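Local coordinates for MMACHC-like protein (Caenorhabditis elegans, PDB 5UJC) that binds cobalamin and probably strips the upper axial ligand from cyanocobalamin and alkylcobalamins, with a flavin or glutathione taking part, during intracellular vitamin B12 processing, at residues L109-D121 / A185-I197. Numbering follows the deposited sequence. Where two conformers were deposited one is given.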
loop_
_atom_site.group_PDB
_atom_site.type_symbol
_atom_site.label_atom_id
_atom_site.label_comp_id
_atom_site.label_asym_id
_atom_site.label_seq_id
_atom_site.Cartn_x
_atom_site.Cartn_y
_atom_site.Cartn_z
ATOM N N LEU A 109 17.567 1.427 -10.654
ATOM C CA LEU A 109 17.982 1.666 -9.287
ATOM C C LEU A 109 19.330 1.005 -8.986
ATOM O O LEU A 109 20.155 1.579 -8.299
ATOM C CB LEU A 109 16.915 1.158 -8.312
ATOM C CG LEU A 109 17.258 1.316 -6.824
ATOM C CD1 LEU A 109 17.525 2.745 -6.456
ATOM C CD2 LEU A 109 16.122 0.769 -5.985
ATOM N N ARG A 110 19.548 -0.197 -9.526
ATOM C CA ARG A 110 20.809 -0.940 -9.279
ATOM C C ARG A 110 22.045 -0.147 -9.727
ATOM O O ARG A 110 23.153 -0.359 -9.212
ATOM C CB ARG A 110 20.800 -2.301 -9.998
ATOM C CG ARG A 110 19.892 -3.342 -9.365
ATOM C CD ARG A 110 19.722 -4.581 -10.254
ATOM N NE ARG A 110 18.553 -5.377 -9.836
ATOM C CZ ARG A 110 17.520 -5.723 -10.619
ATOM N NH1 ARG A 110 17.474 -5.373 -11.913
ATOM N NH2 ARG A 110 16.532 -6.442 -10.106
ATOM N N LYS A 111 21.871 0.736 -10.703
ATOM C CA LYS A 111 22.986 1.543 -11.194
ATOM C C LYS A 111 23.314 2.742 -10.280
ATOM O O LYS A 111 24.371 3.369 -10.408
ATOM C CB LYS A 111 22.709 2.013 -12.626
ATOM C CG LYS A 111 22.505 0.869 -13.593
ATOM C CD LYS A 111 22.330 1.374 -15.019
ATOM C CE LYS A 111 21.592 0.383 -15.884
ATOM N NZ LYS A 111 21.258 0.954 -17.221
ATOM N N VAL A 112 22.389 3.062 -9.381
ATOM C CA VAL A 112 22.572 4.136 -8.389
ATOM C C VAL A 112 22.968 3.557 -7.003
ATOM O O VAL A 112 23.854 4.089 -6.328
ATOM C CB VAL A 112 21.286 5.008 -8.284
ATOM C CG1 VAL A 112 21.386 6.022 -7.138
ATOM C CG2 VAL A 112 21.036 5.721 -9.613
ATOM N N GLU A 113 22.304 2.479 -6.596
ATOM C CA GLU A 113 22.642 1.763 -5.343
ATOM C C GLU A 113 22.376 0.282 -5.545
ATOM O O GLU A 113 21.229 -0.125 -5.711
ATOM C CB GLU A 113 21.823 2.291 -4.150
ATOM C CG GLU A 113 22.168 1.612 -2.810
ATOM C CD GLU A 113 23.633 1.809 -2.372
ATOM O OE1 GLU A 113 24.133 0.952 -1.621
ATOM O OE2 GLU A 113 24.265 2.810 -2.768
ATOM N N GLU A 114 23.445 -0.511 -5.665
ATOM C CA GLU A 114 23.299 -1.904 -6.103
ATOM C C GLU A 114 22.657 -2.813 -5.051
ATOM O O GLU A 114 21.987 -3.771 -5.392
ATOM C CB GLU A 114 24.642 -2.474 -6.577
ATOM C CG GLU A 114 25.640 -2.790 -5.492
ATOM C CD GLU A 114 26.974 -3.295 -6.071
ATOM O OE1 GLU A 114 27.037 -3.522 -7.296
ATOM O OE2 GLU A 114 27.955 -3.451 -5.310
ATOM N N ASN A 115 22.820 -2.459 -3.779
ATOM C CA ASN A 115 22.395 -3.324 -2.659
ATOM C C ASN A 115 21.080 -2.842 -2.047
ATOM O O ASN A 115 21.040 -1.809 -1.401
ATOM C CB ASN A 115 23.500 -3.331 -1.582
ATOM C CG ASN A 115 23.182 -4.239 -0.399
ATOM O OD1 ASN A 115 22.176 -4.956 -0.386
ATOM N ND2 ASN A 115 24.067 -4.229 0.594
ATOM N N PHE A 116 19.991 -3.560 -2.315
ATOM C CA PHE A 116 18.738 -3.283 -1.656
ATOM C C PHE A 116 17.869 -4.519 -1.547
ATOM O O PHE A 116 18.020 -5.476 -2.303
ATOM C CB PHE A 116 17.955 -2.141 -2.344
ATOM C CG PHE A 116 17.696 -2.364 -3.805
ATOM C CD1 PHE A 116 18.625 -1.931 -4.770
ATOM C CD2 PHE A 116 16.522 -2.958 -4.238
ATOM C CE1 PHE A 116 18.380 -2.102 -6.115
ATOM C CE2 PHE A 116 16.282 -3.136 -5.592
ATOM C CZ PHE A 116 17.219 -2.718 -6.528
ATOM N N GLU A 117 16.996 -4.499 -0.554
ATOM C CA GLU A 117 15.991 -5.540 -0.346
ATOM C C GLU A 117 14.617 -4.964 -0.618
ATOM O O GLU A 117 14.381 -3.762 -0.412
ATOM C CB GLU A 117 16.046 -6.018 1.109
ATOM C CG GLU A 117 17.405 -6.576 1.522
ATOM C CD GLU A 117 17.782 -7.847 0.771
ATOM O OE1 GLU A 117 16.868 -8.625 0.397
ATOM O OE2 GLU A 117 18.990 -8.087 0.589
ATOM N N ILE A 118 13.720 -5.802 -1.114
ATOM C CA ILE A 118 12.347 -5.381 -1.388
ATOM C C ILE A 118 11.387 -6.276 -0.621
ATOM O O ILE A 118 11.480 -7.509 -0.705
ATOM C CB ILE A 118 11.982 -5.444 -2.914
ATOM C CG1 ILE A 118 13.027 -4.723 -3.783
ATOM C CG2 ILE A 118 10.562 -4.885 -3.115
ATOM C CD1 ILE A 118 12.643 -4.630 -5.256
ATOM N N LEU A 119 10.497 -5.650 0.157
ATOM C CA LEU A 119 9.440 -6.363 0.891
ATOM C C LEU A 119 8.107 -5.822 0.445
ATOM O O LEU A 119 7.932 -4.627 0.380
ATOM C CB LEU A 119 9.606 -6.122 2.416
ATOM C CG LEU A 119 10.854 -6.739 3.040
ATOM C CD1 LEU A 119 10.938 -6.354 4.515
ATOM C CD2 LEU A 119 10.856 -8.268 2.895
ATOM N N HIS A 120 7.163 -6.708 0.154
ATOM C CA HIS A 120 5.826 -6.277 -0.280
ATOM C C HIS A 120 4.840 -6.328 0.849
ATOM O O HIS A 120 5.083 -6.977 1.879
ATOM C CB HIS A 120 5.354 -7.161 -1.424
ATOM C CG HIS A 120 6.331 -7.246 -2.532
ATOM N ND1 HIS A 120 6.787 -6.129 -3.208
ATOM C CD2 HIS A 120 7.018 -8.299 -3.030
ATOM C CE1 HIS A 120 7.707 -6.503 -4.088
ATOM N NE2 HIS A 120 7.848 -7.817 -4.012
ATOM N N ASP A 121 3.701 -5.676 0.673
ATOM C CA ASP A 121 2.624 -5.779 1.676
ATOM C C ASP A 121 2.201 -7.242 1.938
ATOM O O ASP A 121 1.851 -7.598 3.055
ATOM C CB ASP A 121 1.408 -4.917 1.265
ATOM C CG ASP A 121 0.730 -5.406 0.029
ATOM O OD1 ASP A 121 1.402 -5.518 -1.009
ATOM O OD2 ASP A 121 -0.484 -5.672 0.096
ATOM N N ALA A 185 -3.183 2.231 -1.438
ATOM C CA ALA A 185 -2.681 1.049 -0.769
ATOM C C ALA A 185 -1.197 1.133 -0.575
ATOM O O ALA A 185 -0.493 1.731 -1.380
ATOM C CB ALA A 185 -3.027 -0.195 -1.573
ATOM N N PHE A 186 -0.708 0.484 0.477
ATOM C CA PHE A 186 0.731 0.300 0.625
ATOM C C PHE A 186 1.173 -0.837 -0.297
ATOM O O PHE A 186 0.444 -1.782 -0.492
ATOM C CB PHE A 186 1.076 -0.009 2.066
ATOM C CG PHE A 186 0.679 1.074 3.017
ATOM C CD1 PHE A 186 1.383 2.280 3.041
ATOM C CD2 PHE A 186 -0.429 0.934 3.851
ATOM C CE1 PHE A 186 1.021 3.283 3.938
ATOM C CE2 PHE A 186 -0.767 1.932 4.758
ATOM C CZ PHE A 186 -0.065 3.088 4.794
ATOM N N ARG A 187 2.341 -0.712 -0.900
ATOM C CA ARG A 187 2.791 -1.730 -1.860
ATOM C C ARG A 187 4.110 -2.383 -1.466
ATOM O O ARG A 187 4.192 -3.617 -1.412
ATOM C CB ARG A 187 2.860 -1.160 -3.298
ATOM C CG ARG A 187 1.485 -0.758 -3.835
ATOM C CD ARG A 187 0.552 -1.951 -3.968
ATOM N NE ARG A 187 -0.774 -1.585 -4.455
ATOM C CZ ARG A 187 -1.804 -2.410 -4.453
ATOM N NH1 ARG A 187 -1.632 -3.704 -4.149
ATOM N NH2 ARG A 187 -3.014 -1.964 -4.781
ATOM N N SER A 188 5.161 -1.597 -1.285
ATOM C CA SER A 188 6.485 -2.173 -1.069
ATOM C C SER A 188 7.332 -1.274 -0.198
ATOM O O SER A 188 7.119 -0.066 -0.127
ATOM C CB SER A 188 7.235 -2.421 -2.412
ATOM O OG SER A 188 6.500 -3.249 -3.288
ATOM N N VAL A 189 8.309 -1.876 0.466
ATOM C CA VAL A 189 9.355 -1.142 1.118
ATOM C C VAL A 189 10.695 -1.603 0.566
ATOM O O VAL A 189 10.950 -2.801 0.447
ATOM C CB VAL A 189 9.327 -1.343 2.649
ATOM C CG1 VAL A 189 10.613 -0.836 3.285
ATOM C CG2 VAL A 189 8.109 -0.651 3.273
ATOM N N LEU A 190 11.510 -0.634 0.187
ATOM C CA LEU A 190 12.892 -0.853 -0.231
ATOM C C LEU A 190 13.811 -0.503 0.916
ATOM O O LEU A 190 13.661 0.557 1.526
ATOM C CB LEU A 190 13.229 0.027 -1.422
ATOM C CG LEU A 190 12.306 -0.022 -2.624
ATOM C CD1 LEU A 190 12.759 0.973 -3.670
ATOM C CD2 LEU A 190 12.202 -1.384 -3.216
ATOM N N ILE A 191 14.714 -1.410 1.251
ATOM C CA ILE A 191 15.667 -1.173 2.332
ATOM C C ILE A 191 17.067 -1.168 1.726
ATOM O O ILE A 191 17.403 -2.043 0.955
ATOM C CB ILE A 191 15.560 -2.265 3.411
ATOM C CG1 ILE A 191 14.110 -2.348 3.936
ATOM C CG2 ILE A 191 16.542 -1.987 4.568
ATOM C CD1 ILE A 191 13.859 -3.465 4.944
ATOM N N PHE A 192 17.869 -0.166 2.101
ATOM C CA PHE A 192 19.220 0.040 1.547
ATOM C C PHE A 192 20.266 -0.135 2.647
ATOM O O PHE A 192 20.614 0.825 3.341
ATOM C CB PHE A 192 19.304 1.417 0.939
ATOM C CG PHE A 192 18.304 1.639 -0.168
ATOM C CD1 PHE A 192 18.613 1.304 -1.470
ATOM C CD2 PHE A 192 17.038 2.134 0.106
ATOM C CE1 PHE A 192 17.671 1.456 -2.473
ATOM C CE2 PHE A 192 16.101 2.287 -0.914
ATOM C CZ PHE A 192 16.423 1.942 -2.187
ATOM N N PRO A 193 20.753 -1.373 2.837
ATOM C CA PRO A 193 21.552 -1.648 4.030
ATOM C C PRO A 193 22.846 -0.854 4.125
ATOM O O PRO A 193 23.372 -0.691 5.232
ATOM C CB PRO A 193 21.854 -3.159 3.912
ATOM C CG PRO A 193 20.766 -3.697 3.066
ATOM C CD PRO A 193 20.450 -2.603 2.083
ATOM N N ASN A 194 23.368 -0.379 2.986
ATOM C CA ASN A 194 24.626 0.382 2.982
ATOM C C ASN A 194 24.442 1.894 3.001
ATOM O O ASN A 194 25.426 2.626 2.921
ATOM C CB ASN A 194 25.487 -0.011 1.761
ATOM C CG ASN A 194 25.858 -1.481 1.757
ATOM O OD1 ASN A 194 25.822 -2.141 0.717
ATOM N ND2 ASN A 194 26.201 -2.006 2.920
ATOM N N VAL A 195 23.198 2.365 3.151
ATOM C CA VAL A 195 22.921 3.784 3.120
ATOM C C VAL A 195 22.364 4.222 4.475
ATOM O O VAL A 195 21.312 3.757 4.901
ATOM C CB VAL A 195 21.922 4.157 2.001
ATOM C CG1 VAL A 195 21.666 5.642 2.012
ATOM C CG2 VAL A 195 22.449 3.700 0.645
ATOM N N LYS A 196 23.096 5.106 5.145
ATOM C CA LYS A 196 22.738 5.568 6.480
ATOM C C LYS A 196 22.346 7.061 6.434
ATOM O O LYS A 196 23.040 7.892 5.822
ATOM C CB LYS A 196 23.909 5.360 7.450
ATOM C CG LYS A 196 24.497 3.956 7.438
ATOM C CD LYS A 196 23.482 2.899 7.813
ATOM C CE LYS A 196 24.086 1.497 7.762
ATOM N NZ LYS A 196 25.218 1.340 8.712
ATOM N N ILE A 197 21.218 7.373 7.072
ATOM C CA ILE A 197 20.626 8.699 7.044
ATOM C C ILE A 197 20.284 9.156 8.478
ATOM O O ILE A 197 19.159 9.558 8.769
ATOM C CB ILE A 197 19.370 8.744 6.095
ATOM C CG1 ILE A 197 18.380 7.630 6.444
ATOM C CG2 ILE A 197 19.803 8.628 4.623
ATOM C CD1 ILE A 197 16.976 7.855 5.869
HETATM O O HOH W 1 22.427 -0.180 0.296
HETATM O O HOH W 2 0.695 -5.290 -3.563
#
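E117 and L119 pair with I191 and V189 as strand 117-120 runs antiparallel to strand 185-192, their axes 4.6 Å apart at closest. Each hydrogen-bonded pair exchanges two N-H...O=C bonds, the shortest from V189 N to L119 O at 2.8 Å, and D121 N reaches R187 O just past the strand. On one face, I118 CG1 presses tightly on L190 CD2 at 3.5 Å. Farther along this face, H120 ND1 and S188 OG share a hydrogen bond of 2.9 Å in the plane of the imidazole. L109 CD2 meets the F192 ring at its edge and sits over the centre of the F116 ring. With CG between backbone N and carbonyl carbon (chi1 55°), the F116 ring lies alongside that of F192, their planes 46° apart; F116 CB is 3.6 Å from F192 CE1. At the type I turn F192-V195, N115 ND2 donates to N194 OD1 at 2.7 Å, from above the carbonyl plane. With an alanine in place of N115, the N194 amide, its donor gone, would probably be freer to turn. One water joins E113 OE1, N115 O and N194 N, while E113 OE2 is hydrogen-bonded to H7 of helix 5-18. This is antiparallel edge-strand pairing: strand 117-120 borders the four-stranded sheet, and a classic bulge at R187-S188, opposite I58, directly follows F186 at the cobalamin pocket, where D121 O and F186 O hydrogen-bond co-methylcobalamin.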